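Local coordinates for protein 3-oxosteroid 1-dehydrogenase (Sterolibacterium denitrificans, PDB 7P18) that probably oxidises 3-oxosteroids to their delta1-unsaturated 3-oxo products with a bound FAD, passing the hydrogens on to an acceptor, at residues G271-N276 against D302-A307; W319-P324 against S528-G533; M308-R313 against R516-L521. All coordinates share one frame; numbering follows the deposited sequence.

Interaction 1: G271-N276 against D302-A307; sequences GGFERN and DTIRAA. With FAD (flavin-adenine dinucleotide), chain C.
Phe273 and Ile304 make the apolar part of this contact: the methyl CD1 of Ile304 lies at the edge of the phenyl ring, near its plane, 4.0 Å from Phe273 CD2, and the two side chains cross at about a right angle. Phe273 has CG between its backbone N and carbonyl carbon (chi1 64°), and from there the ring reaches the isoleucine through its rim. The same methyl approaches the glycine backbone, with Ile304 CD1 4.5 Å from Gly272 C.

Among the polar groups no hydrogen bond joins the segments. Asn276 ND2 and Arg305 NH1 come within 3.4 Å, but both are donors, and the amide and guanidinium planes are 57° apart; the closeness is consistent with a shared acceptor, Thr300 O, which bonds Asn276 ND2 and, weakly, Arg305 NH1. The other end of the amide, Asn276 OD1, accepts from Met279 N and so caps helix 277-283. Within its helix Arg305 NH2 makes a weak hydrogen bond, part of a salt bridge, to Asp302 OD1, 3.4 Å.

Cofactor contacts come from both segments. Asp302 OD2 accepts from FAD N6A at 2.9 Å with an N-H...O angle of 149°, and also makes a salt bridge to Lys38, which would probably steady the carboxylate and favour its ionised form. Gly271 CA lies 3.4 Å from FAD O2P, where a side chain would crowd the pyrophosphate.

The loop 271-276 thus links strand 265-268 of the parallel sheet to helix 277-283, while helix 302-309 packs beside it, with Ala307 touching strand 486-502 and Thr303 and Ala306 touching Phe233 of strand 233-239.

Interaction 2: W319-P324 against S528-G533; sequences WAWWVP and SASVMG
Trp321 meets the loop 528-533 through CH2 and CZ2 of its six-membered ring, with CH2 3.4 Å from Ser530 OG. The hydroxyl approaches the indole obliquely, and Trp321 CZ2 is 3.6 Å from the same Ser530 OG. Met532 comes to the ring differently: its CB sits at the edge, near the ring plane, 4.4 Å from Trp321 CH2, while the rest of that side chain leads away. No hydrogen bond crosses between the segments.

The torsion of the serine fits its bonding: with OG anti to the backbone N (chi1 178°), Ser530 OG accepts from Met532 N at 3.0 Å with an N-H...O angle of 148°, and Lys499 adds a weak hydrogen bond. An alanine here would lack this acceptor, which is likely to leave Met532 N without its side-chain mate and open a gap beside Trp321 CH2.

At the other end of the indole, Trp321 NE1 makes a weak hydrogen bond to Asn526, an FAD-binding residue, and the ring meets that of Tyr536, a steroid-pocket residue, with planes about 80° apart. The link from Ser530 OG to Met532 N defines an ST turn, set on a type I beta turn closed by Gly533 N to Ser530 O, 3.1 Å; the turn backs Trp321, whose side chain comes within about 4 Å of the FAD, so the turn lies a layer behind the flavin site.

Interaction 3: M308-R313 against R516-L521; sequences MDIGAR and RPIEGL
The backbones come closest at Ala312 and Ile518, whose CA atoms are 7.6 Å apart, too far for main-chain pairing, and the segments meet through side chains and without a hydrogen bond between them. Ile518 gives the largest single share of the buried surface (62 of 150 Å²). Its CG1 branch stands anti to the carbonyl carbon (chi1 -57°) and extends onward (chi2 175°), which carries CD1 to the bend of the other chain. There Ile518 CD1 lies 3.9 Å from Ala312 N and 4.0 Å from Ala312 CB, and it also comes within 4.4 Å of Gly311 C. The second branch works separately: Ile518 CG2 meets Ile310 CD1 at 4.2 Å. One isoleucine thus bridges two points of the chain leaving the helix, a methyl of each branch against a different residue.

That chain has a defined shape, because helix 302-309 ends in a Schellman motif with Gly311 as its C-prime residue. Gly311 N bonds Met308 O at 3.0 Å, and Ala312 N bonds Ala307 O. Gly311 has a phi of 104°, and at its backbone angles a CB would press on the preceding carbonyl O, so a glycine suits this position. The reversal leads the chain on past the methyl of Ile518. On the opposing segment a type II beta turn from Ile518 to Leu521, closed by Leu521 N to Ile518 O at 3.2 Å, bends the chain from strand 517-518 into strand 521-523, an outermost strand of the parallel sheet.

Around this apolar contact, Val246 of strand 245-253 touches Ile310, Ile518 and Leu521, and Val510 of strand 509-511 touches Ala312 and Leu521. Ile310 also packs on Leu236 and Thr238 of strand 233-239.

Interactions 1 and 3 share helix 302-309: the first uses its beginning, beside the adenine of FAD, and the third its end. Their centres are 15 Å apart, and they touch at the bond that ends the helix, Ala312 N to Ala307 O, 3.1 Å. Interaction 2 touches neither: its centre is 14 Å from that of interaction 1 (nearest atoms about 6 Å) and 21 Å from that of interaction 3 (about 7 Å). Along the chain interaction 1 closes before the others open, whereas the segments of interactions 2 and 3 alternate. Segments 516-521 and 528-533 thus return from late in the sequence to pack on earlier elements, joining distant parts of the FAD-binding fold.

Interaction 1: G271-N276 against D302-A307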
loop_
_atom_site.group_PDB
_atom_site.type_symbol
_atom_site.label_atom_id
_atom_site.label_comp_id
_atom_site.label_asym_id
_atom_site.label_seq_id
_atom_site.Cartn_x
_atom_site.Cartn_y
_atom_site.Cartn_z
ATOM N N GLY A 271 -6.002 -0.941 11.164
ATOM C CA GLY A 271 -4.628 -0.996 10.633
ATOM C C GLY A 271 -3.655 -1.681 11.547
ATOM O O GLY A 271 -4.097 -2.366 12.500
ATOM N N GLY A 272 -2.357 -1.507 11.280
ATOM C CA GLY A 272 -1.296 -2.262 11.927
ATOM C C GLY A 272 -0.666 -1.524 13.105
ATOM O O GLY A 272 -1.363 -0.755 13.799
ATOM N N PHE A 273 0.625 -1.740 13.288
ATOM C CA PHE A 273 1.373 -1.166 14.447
ATOM C C PHE A 273 2.666 -0.503 13.959
ATOM O O PHE A 273 3.554 -0.288 14.803
ATOM C CB PHE A 273 1.612 -2.273 15.484
ATOM C CG PHE A 273 2.479 -3.430 15.080
ATOM C CD1 PHE A 273 3.846 -3.401 15.244
ATOM C CD2 PHE A 273 1.919 -4.603 14.603
ATOM C CE1 PHE A 273 4.627 -4.488 14.936
ATOM C CE2 PHE A 273 2.713 -5.686 14.288
ATOM C CZ PHE A 273 4.062 -5.630 14.437
ATOM N N GLU A 274 2.757 -0.130 12.674
ATOM C CA GLU A 274 4.004 0.423 12.059
ATOM C C GLU A 274 4.447 1.708 12.790
ATOM O O GLU A 274 5.651 1.976 12.764
ATOM C CB GLU A 274 3.890 0.682 10.549
ATOM C CG GLU A 274 2.784 1.630 10.131
ATOM C CD GLU A 274 1.367 1.082 9.984
ATOM O OE1 GLU A 274 1.167 -0.123 10.320
ATOM O OE2 GLU A 274 0.479 1.857 9.567
ATOM N N ARG A 275 3.514 2.471 13.371
ATOM C CA ARG A 275 3.820 3.751 14.068
ATOM C C ARG A 275 4.089 3.557 15.569
ATOM O O ARG A 275 4.330 4.572 16.251
ATOM C CB ARG A 275 2.711 4.753 13.806
ATOM C CG ARG A 275 2.694 5.285 12.384
ATOM C CD ARG A 275 3.813 6.266 12.078
ATOM N NE ARG A 275 4.010 6.560 10.645
ATOM C CZ ARG A 275 5.088 7.163 10.136
ATOM N NH1 ARG A 275 6.062 7.558 10.945
ATOM N NH2 ARG A 275 5.214 7.344 8.828
ATOM N N ASN A 276 4.175 2.319 16.058
ATOM C CA ASN A 276 4.445 2.028 17.492
ATOM C C ASN A 276 5.841 1.434 17.596
ATOM O O ASN A 276 6.049 0.236 17.297
ATOM C CB ASN A 276 3.325 1.163 18.096
ATOM C CG ASN A 276 3.529 0.863 19.569
ATOM O OD1 ASN A 276 4.660 0.756 20.020
ATOM N ND2 ASN A 276 2.452 0.613 20.296
ATOM N N ASP A 302 -3.330 -0.486 18.574
ATOM C CA ASP A 302 -4.246 -0.279 19.732
ATOM C C ASP A 302 -5.245 -1.448 19.854
ATOM O O ASP A 302 -5.527 -1.881 20.966
ATOM C CB ASP A 302 -5.025 1.018 19.606
ATOM C CG ASP A 302 -4.179 2.296 19.525
ATOM O OD1 ASP A 302 -3.026 2.261 19.936
ATOM O OD2 ASP A 302 -4.715 3.299 19.046
ATOM N N THR A 303 -5.785 -1.946 18.756
ATOM C CA THR A 303 -6.781 -3.055 18.778
ATOM C C THR A 303 -6.060 -4.391 18.878
ATOM O O THR A 303 -6.652 -5.349 19.428
ATOM C CB THR A 303 -7.733 -3.019 17.583
ATOM O OG1 THR A 303 -6.975 -3.346 16.407
ATOM C CG2 THR A 303 -8.408 -1.688 17.423
ATOM N N ILE A 304 -4.834 -4.490 18.368
ATOM C CA ILE A 304 -4.040 -5.737 18.448
ATOM C C ILE A 304 -3.773 -6.034 19.927
ATOM O O ILE A 304 -4.044 -7.180 20.397
ATOM C CB ILE A 304 -2.750 -5.631 17.593
ATOM C CG1 ILE A 304 -3.105 -5.591 16.101
ATOM C CG2 ILE A 304 -1.825 -6.781 17.915
ATOM C CD1 ILE A 304 -1.941 -5.285 15.165
ATOM N N ARG A 305 -3.301 -5.041 20.670
ATOM C CA ARG A 305 -2.966 -5.229 22.112
ATOM C C ARG A 305 -4.240 -5.641 22.880
ATOM O O ARG A 305 -4.199 -6.601 23.661
ATOM C CB ARG A 305 -2.337 -3.940 22.658
ATOM C CG ARG A 305 -0.900 -3.718 22.194
ATOM C CD ARG A 305 -0.156 -2.579 22.917
ATOM N NE ARG A 305 -1.006 -1.404 23.188
ATOM C CZ ARG A 305 -1.234 -0.399 22.343
ATOM N NH1 ARG A 305 -0.687 -0.374 21.136
ATOM N NH2 ARG A 305 -2.029 0.588 22.700
ATOM N N ALA A 306 -5.340 -4.951 22.633
ATOM C CA ALA A 306 -6.623 -5.138 23.359
ATOM C C ALA A 306 -7.185 -6.531 23.094
ATOM O O ALA A 306 -7.674 -7.191 24.044
ATOM C CB ALA A 306 -7.575 -4.062 22.951
ATOM N N ALA A 307 -7.095 -7.011 21.849
ATOM C CA ALA A 307 -7.598 -8.356 21.470
ATOM C C ALA A 307 -6.700 -9.448 22.050
ATOM O O ALA A 307 -7.218 -10.478 22.555
ATOM C CB ALA A 307 -7.712 -8.448 19.950
HETATM P PA FAD C . -5.723 2.021 7.194
HETATM O O1A FAD C . -6.091 2.286 5.778
HETATM O O2A FAD C . -4.475 2.746 7.621
HETATM O O5B FAD C . -6.959 2.447 8.088
HETATM C C5B FAD C . -6.875 2.267 9.527
HETATM C C4B FAD C . -7.610 3.398 10.180
HETATM O O4B FAD C . -7.836 3.064 11.576
HETATM C C3B FAD C . -6.885 4.760 10.174
HETATM O O3B FAD C . -7.739 5.795 9.697
HETATM C C2B FAD C . -6.480 4.955 11.637
HETATM O O2B FAD C . -6.296 6.321 11.986
HETATM C C1B FAD C . -7.586 4.195 12.369
HETATM N N9A FAD C . -7.250 3.783 13.732
HETATM C C8A FAD C . -6.042 3.404 14.244
HETATM N N7A FAD C . -6.085 3.193 15.557
HETATM C C5A FAD C . -7.414 3.404 15.899
HETATM C C6A FAD C . -8.109 3.330 17.127
HETATM N N6A FAD C . -7.531 3.074 18.306
HETATM N N1A FAD C . -9.430 3.606 17.107
HETATM C C2A FAD C . -10.001 3.908 15.938
HETATM N N3A FAD C . -9.441 4.082 14.736
HETATM C C4A FAD C . -8.131 3.779 14.787
HETATM N N1 FAD C . -1.938 -1.480 -0.886
HETATM C C2 FAD C . -2.638 -2.022 -1.909
HETATM O O2 FAD C . -3.141 -3.156 -1.808
HETATM N N3 FAD C . -2.844 -1.355 -3.049
HETATM C C4 FAD C . -2.141 -0.213 -3.372
HETATM O O4 FAD C . -2.459 0.403 -4.384
HETATM C C4X FAD C . -1.362 0.388 -2.346
HETATM N N5 FAD C . -0.702 1.506 -2.600
HETATM C C5X FAD C . -0.023 2.095 -1.559
HETATM C C6 FAD C . 0.612 3.340 -1.776
HETATM C C7 FAD C . 1.194 4.049 -0.734
HETATM C C7M FAD C . 1.842 5.396 -0.982
HETATM C C8 FAD C . 1.100 3.539 0.573
HETATM C C8M FAD C . 1.703 4.304 1.738
HETATM C C9 FAD C . 0.558 2.286 0.784
HETATM C C9A FAD C . -0.062 1.561 -0.252
HETATM N N10 FAD C . -0.639 0.296 -0.063
HETATM C C10 FAD C . -1.336 -0.321 -1.095
HETATM C "C1'" FAD C . -0.758 -0.281 1.280
HETATM C "C2'" FAD C . -2.149 0.047 1.865
HETATM O "O2'" FAD C . -2.439 1.444 1.839
HETATM C "C3'" FAD C . -2.334 -0.480 3.299
HETATM O "O3'" FAD C . -1.738 -1.768 3.470
HETATM C "C4'" FAD C . -3.799 -0.488 3.683
HETATM O "O4'" FAD C . -4.316 0.816 3.457
HETATM C "C5'" FAD C . -4.061 -0.911 5.112
HETATM O "O5'" FAD C . -5.478 -0.756 5.321
HETATM P P FAD C . -6.086 -0.866 6.785
HETATM O O1P FAD C . -7.516 -0.621 6.560
HETATM O O2P FAD C . -5.595 -2.030 7.522
HETATM O O3P FAD C . -5.480 0.459 7.532
#

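Interaction 2: W319-P324 against S528-G533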
loop_
_atom_site.group_PDB
_atom_site.type_symbol
_atom_site.label_atom_id
_atom_site.label_comp_id
_atom_site.label_asym_id
_atom_site.label_seq_id
_atom_site.Cartn_x
_atom_site.Cartn_y
_atom_site.Cartn_z
ATOM N N TRP A 319 6.718 -9.740 10.173
ATOM C CA TRP A 319 6.698 -9.241 8.772
ATOM C C TRP A 319 6.019 -7.872 8.678
ATOM O O TRP A 319 4.982 -7.626 9.334
ATOM C CB TRP A 319 6.016 -10.266 7.842
ATOM C CG TRP A 319 6.986 -11.307 7.384
ATOM C CD1 TRP A 319 7.504 -12.309 8.134
ATOM C CD2 TRP A 319 7.693 -11.352 6.143
ATOM N NE1 TRP A 319 8.422 -13.020 7.435
ATOM C CE2 TRP A 319 8.552 -12.467 6.198
ATOM C CE3 TRP A 319 7.630 -10.615 4.957
ATOM C CZ2 TRP A 319 9.377 -12.841 5.146
ATOM C CZ3 TRP A 319 8.434 -10.996 3.906
ATOM C CH2 TRP A 319 9.290 -12.085 3.994
ATOM N N ALA A 320 6.556 -7.003 7.824
ATOM C CA ALA A 320 5.899 -5.747 7.438
ATOM C C ALA A 320 5.739 -5.761 5.916
ATOM O O ALA A 320 6.457 -6.531 5.213
ATOM C CB ALA A 320 6.669 -4.528 7.916
ATOM N N TRP A 321 4.870 -4.902 5.438
ATOM C CA TRP A 321 4.739 -4.639 3.997
ATOM C C TRP A 321 5.899 -3.701 3.614
ATOM O O TRP A 321 5.675 -2.490 3.516
ATOM C CB TRP A 321 3.371 -4.067 3.666
ATOM C CG TRP A 321 2.160 -4.897 4.010
ATOM C CD1 TRP A 321 1.215 -4.605 4.942
ATOM C CD2 TRP A 321 1.630 -6.014 3.271
ATOM N NE1 TRP A 321 0.160 -5.489 4.871
ATOM C CE2 TRP A 321 0.419 -6.394 3.885
ATOM C CE3 TRP A 321 2.106 -6.778 2.219
ATOM C CZ2 TRP A 321 -0.364 -7.439 3.397
ATOM C CZ3 TRP A 321 1.350 -7.823 1.741
ATOM C CH2 TRP A 321 0.129 -8.148 2.331
ATOM N N TRP A 322 7.095 -4.248 3.458
ATOM C CA TRP A 322 8.321 -3.418 3.247
ATOM C C TRP A 322 8.154 -2.579 1.972
ATOM O O TRP A 322 7.501 -3.029 0.974
ATOM C CB TRP A 322 9.605 -4.244 3.171
ATOM C CG TRP A 322 9.784 -5.245 4.262
ATOM C CD1 TRP A 322 9.824 -6.597 4.132
ATOM C CD2 TRP A 322 10.000 -4.958 5.666
ATOM N NE1 TRP A 322 10.032 -7.171 5.363
ATOM C CE2 TRP A 322 10.089 -6.198 6.320
ATOM C CE3 TRP A 322 10.066 -3.791 6.427
ATOM C CZ2 TRP A 322 10.309 -6.300 7.697
ATOM C CZ3 TRP A 322 10.212 -3.892 7.802
ATOM C CH2 TRP A 322 10.362 -5.136 8.420
ATOM N N VAL A 323 8.715 -1.375 1.990
ATOM C CA VAL A 323 9.006 -0.589 0.759
ATOM C C VAL A 323 10.312 0.165 1.006
ATOM O O VAL A 323 10.479 0.755 2.075
ATOM C CB VAL A 323 7.836 0.326 0.362
ATOM C CG1 VAL A 323 7.546 1.466 1.328
ATOM C CG2 VAL A 323 7.973 0.874 -1.049
ATOM N N PRO A 324 11.237 0.252 0.027
ATOM C CA PRO A 324 12.363 1.182 0.134
ATOM C C PRO A 324 11.766 2.585 0.233
ATOM O O PRO A 324 10.885 2.905 -0.512
ATOM C CB PRO A 324 13.186 0.982 -1.157
ATOM C CG PRO A 324 12.238 0.301 -2.114
ATOM C CD PRO A 324 11.282 -0.502 -1.233
ATOM N N SER A 528 -5.171 -7.549 10.892
ATOM C CA SER A 528 -5.233 -9.021 10.841
ATOM C C SER A 528 -3.935 -9.564 10.246
ATOM O O SER A 528 -3.279 -8.892 9.453
ATOM C CB SER A 528 -6.478 -9.493 10.062
ATOM O OG SER A 528 -6.300 -9.330 8.659
ATOM N N ALA A 529 -3.589 -10.783 10.595
ATOM C CA ALA A 529 -2.532 -11.550 9.904
ATOM C C ALA A 529 -2.925 -11.749 8.437
ATOM O O ALA A 529 -4.058 -12.206 8.158
ATOM C CB ALA A 529 -2.312 -12.860 10.594
ATOM N N SER A 530 -2.005 -11.412 7.527
ATOM C CA SER A 530 -2.187 -11.355 6.065
ATOM C C SER A 530 -2.601 -12.719 5.503
ATOM O O SER A 530 -1.873 -13.737 5.707
ATOM C CB SER A 530 -0.925 -10.909 5.385
ATOM O OG SER A 530 -1.096 -10.906 3.980
ATOM N N VAL A 531 -3.661 -12.708 4.694
ATOM C CA VAL A 531 -4.106 -13.920 3.941
ATOM C C VAL A 531 -3.032 -14.278 2.924
ATOM O O VAL A 531 -3.058 -15.378 2.387
ATOM C CB VAL A 531 -5.487 -13.686 3.288
ATOM C CG1 VAL A 531 -5.388 -12.709 2.106
ATOM C CG2 VAL A 531 -6.110 -15.023 2.879
ATOM N N MET A 532 -2.106 -13.349 2.646
ATOM C CA MET A 532 -1.061 -13.531 1.634
ATOM C C MET A 532 0.225 -14.070 2.269
ATOM O O MET A 532 1.234 -14.214 1.556
ATOM C CB MET A 532 -0.839 -12.217 0.876
ATOM C CG MET A 532 -2.095 -11.721 0.158
ATOM S SD MET A 532 -2.704 -12.990 -1.027
ATOM C CE MET A 532 -4.151 -12.127 -1.641
ATOM N N GLY A 533 0.178 -14.460 3.537
ATOM C CA GLY A 533 1.342 -15.089 4.185
ATOM C C GLY A 533 2.548 -14.152 4.228
ATOM O O GLY A 533 2.404 -13.007 4.663
#

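Interaction 3: M308-R313 against R516-L521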
loop_
_atom_site.group_PDB
_atom_site.type_symbol
_atom_site.label_atom_id
_atom_site.label_comp_id
_atom_site.label_asym_id
_atom_site.label_seq_id
_atom_site.Cartn_x
_atom_site.Cartn_y
_atom_site.Cartn_z
ATOM N N MET A 308 -5.377 -9.270 22.009
ATOM C CA MET A 308 -4.433 -10.280 22.531
ATOM C C MET A 308 -4.636 -10.366 24.058
ATOM O O MET A 308 -4.545 -11.479 24.579
ATOM C CB MET A 308 -2.989 -9.936 22.157
ATOM C CG MET A 308 -2.786 -10.046 20.655
ATOM S SD MET A 308 -1.089 -9.742 20.145
ATOM C CE MET A 308 -0.242 -11.202 20.737
ATOM N N ASP A 309 -4.995 -9.254 24.691
ATOM C CA ASP A 309 -5.299 -9.197 26.142
ATOM C C ASP A 309 -6.451 -10.163 26.462
ATOM O O ASP A 309 -6.421 -10.710 27.562
ATOM C CB ASP A 309 -5.681 -7.787 26.583
ATOM C CG ASP A 309 -4.536 -6.809 26.737
ATOM O OD1 ASP A 309 -3.362 -7.260 26.748
ATOM O OD2 ASP A 309 -4.852 -5.584 26.848
ATOM N N ILE A 310 -7.424 -10.377 25.555
ATOM C CA ILE A 310 -8.553 -11.330 25.818
ATOM C C ILE A 310 -8.332 -12.703 25.168
ATOM O O ILE A 310 -9.310 -13.458 25.115
ATOM C CB ILE A 310 -9.915 -10.729 25.425
ATOM C CG1 ILE A 310 -10.070 -10.528 23.919
ATOM C CG2 ILE A 310 -10.184 -9.450 26.194
ATOM C CD1 ILE A 310 -11.491 -10.280 23.470
ATOM N N GLY A 311 -7.117 -13.047 24.722
ATOM C CA GLY A 311 -6.792 -14.413 24.253
ATOM C C GLY A 311 -6.708 -14.565 22.726
ATOM O O GLY A 311 -6.435 -15.687 22.271
ATOM N N ALA A 312 -6.874 -13.498 21.948
ATOM C CA ALA A 312 -6.727 -13.585 20.473
ATOM C C ALA A 312 -5.314 -14.054 20.144
ATOM O O ALA A 312 -4.367 -13.625 20.801
ATOM C CB ALA A 312 -7.041 -12.251 19.853
ATOM N N ARG A 313 -5.174 -14.905 19.153
ATOM C CA ARG A 313 -3.873 -15.358 18.615
ATOM C C ARG A 313 -3.378 -14.369 17.545
ATOM O O ARG A 313 -4.221 -13.776 16.817
ATOM C CB ARG A 313 -3.992 -16.766 18.030
ATOM C CG ARG A 313 -2.716 -17.293 17.381
ATOM C CD ARG A 313 -2.839 -18.787 17.200
ATOM N NE ARG A 313 -1.730 -19.256 16.413
ATOM C CZ ARG A 313 -0.515 -19.449 16.896
ATOM N NH1 ARG A 313 -0.265 -19.242 18.184
ATOM N NH2 ARG A 313 0.448 -19.862 16.088
ATOM N N ARG A 516 -10.353 -21.345 18.358
ATOM C CA ARG A 516 -11.798 -21.125 18.612
ATOM C C ARG A 516 -12.138 -19.672 18.315
ATOM O O ARG A 516 -11.480 -18.772 18.845
ATOM C CB ARG A 516 -12.109 -21.478 20.065
ATOM C CG ARG A 516 -13.586 -21.371 20.403
ATOM C CD ARG A 516 -13.928 -21.701 21.853
ATOM N NE ARG A 516 -15.361 -21.527 22.102
ATOM C CZ ARG A 516 -15.976 -20.354 22.362
ATOM N NH1 ARG A 516 -15.296 -19.215 22.433
ATOM N NH2 ARG A 516 -17.285 -20.327 22.557
ATOM N N PRO A 517 -13.163 -19.384 17.480
ATOM C CA PRO A 517 -13.617 -18.016 17.272
ATOM C C PRO A 517 -14.005 -17.332 18.585
ATOM O O PRO A 517 -14.692 -17.934 19.429
ATOM C CB PRO A 517 -14.845 -18.110 16.365
ATOM C CG PRO A 517 -14.666 -19.439 15.690
ATOM C CD PRO A 517 -13.938 -20.331 16.670
ATOM N N ILE A 518 -13.566 -16.082 18.726
ATOM C CA ILE A 518 -14.078 -15.171 19.771
ATOM C C ILE A 518 -15.381 -14.606 19.235
ATOM O O ILE A 518 -15.374 -13.821 18.289
ATOM C CB ILE A 518 -13.050 -14.098 20.161
ATOM C CG1 ILE A 518 -11.750 -14.745 20.628
ATOM C CG2 ILE A 518 -13.627 -13.179 21.217
ATOM C CD1 ILE A 518 -10.619 -13.764 20.929
ATOM N N GLU A 519 -16.491 -15.118 19.763
ATOM C CA GLU A 519 -17.852 -14.715 19.353
ATOM C C GLU A 519 -17.942 -13.196 19.421
ATOM O O GLU A 519 -17.518 -12.664 20.451
ATOM C CB GLU A 519 -18.910 -15.286 20.307
ATOM C CG GLU A 519 -18.964 -16.795 20.325
ATOM C CD GLU A 519 -19.378 -17.404 18.994
ATOM O OE1 GLU A 519 -20.243 -16.800 18.325
ATOM O OE2 GLU A 519 -18.833 -18.477 18.626
ATOM N N GLY A 520 -18.496 -12.586 18.383
ATOM C CA GLY A 520 -18.743 -11.141 18.237
ATOM C C GLY A 520 -17.563 -10.333 17.669
ATOM O O GLY A 520 -17.729 -9.108 17.488
ATOM N N LEU A 521 -16.395 -10.935 17.451
ATOM C CA LEU A 521 -15.161 -10.174 17.077
ATOM C C LEU A 521 -14.646 -10.616 15.704
ATOM O O LEU A 521 -14.326 -11.815 15.525
ATOM C CB LEU A 521 -14.072 -10.402 18.103
ATOM C CG LEU A 521 -12.873 -9.456 17.999
ATOM C CD1 LEU A 521 -13.328 -8.027 18.219
ATOM C CD2 LEU A 521 -11.780 -9.854 18.982
#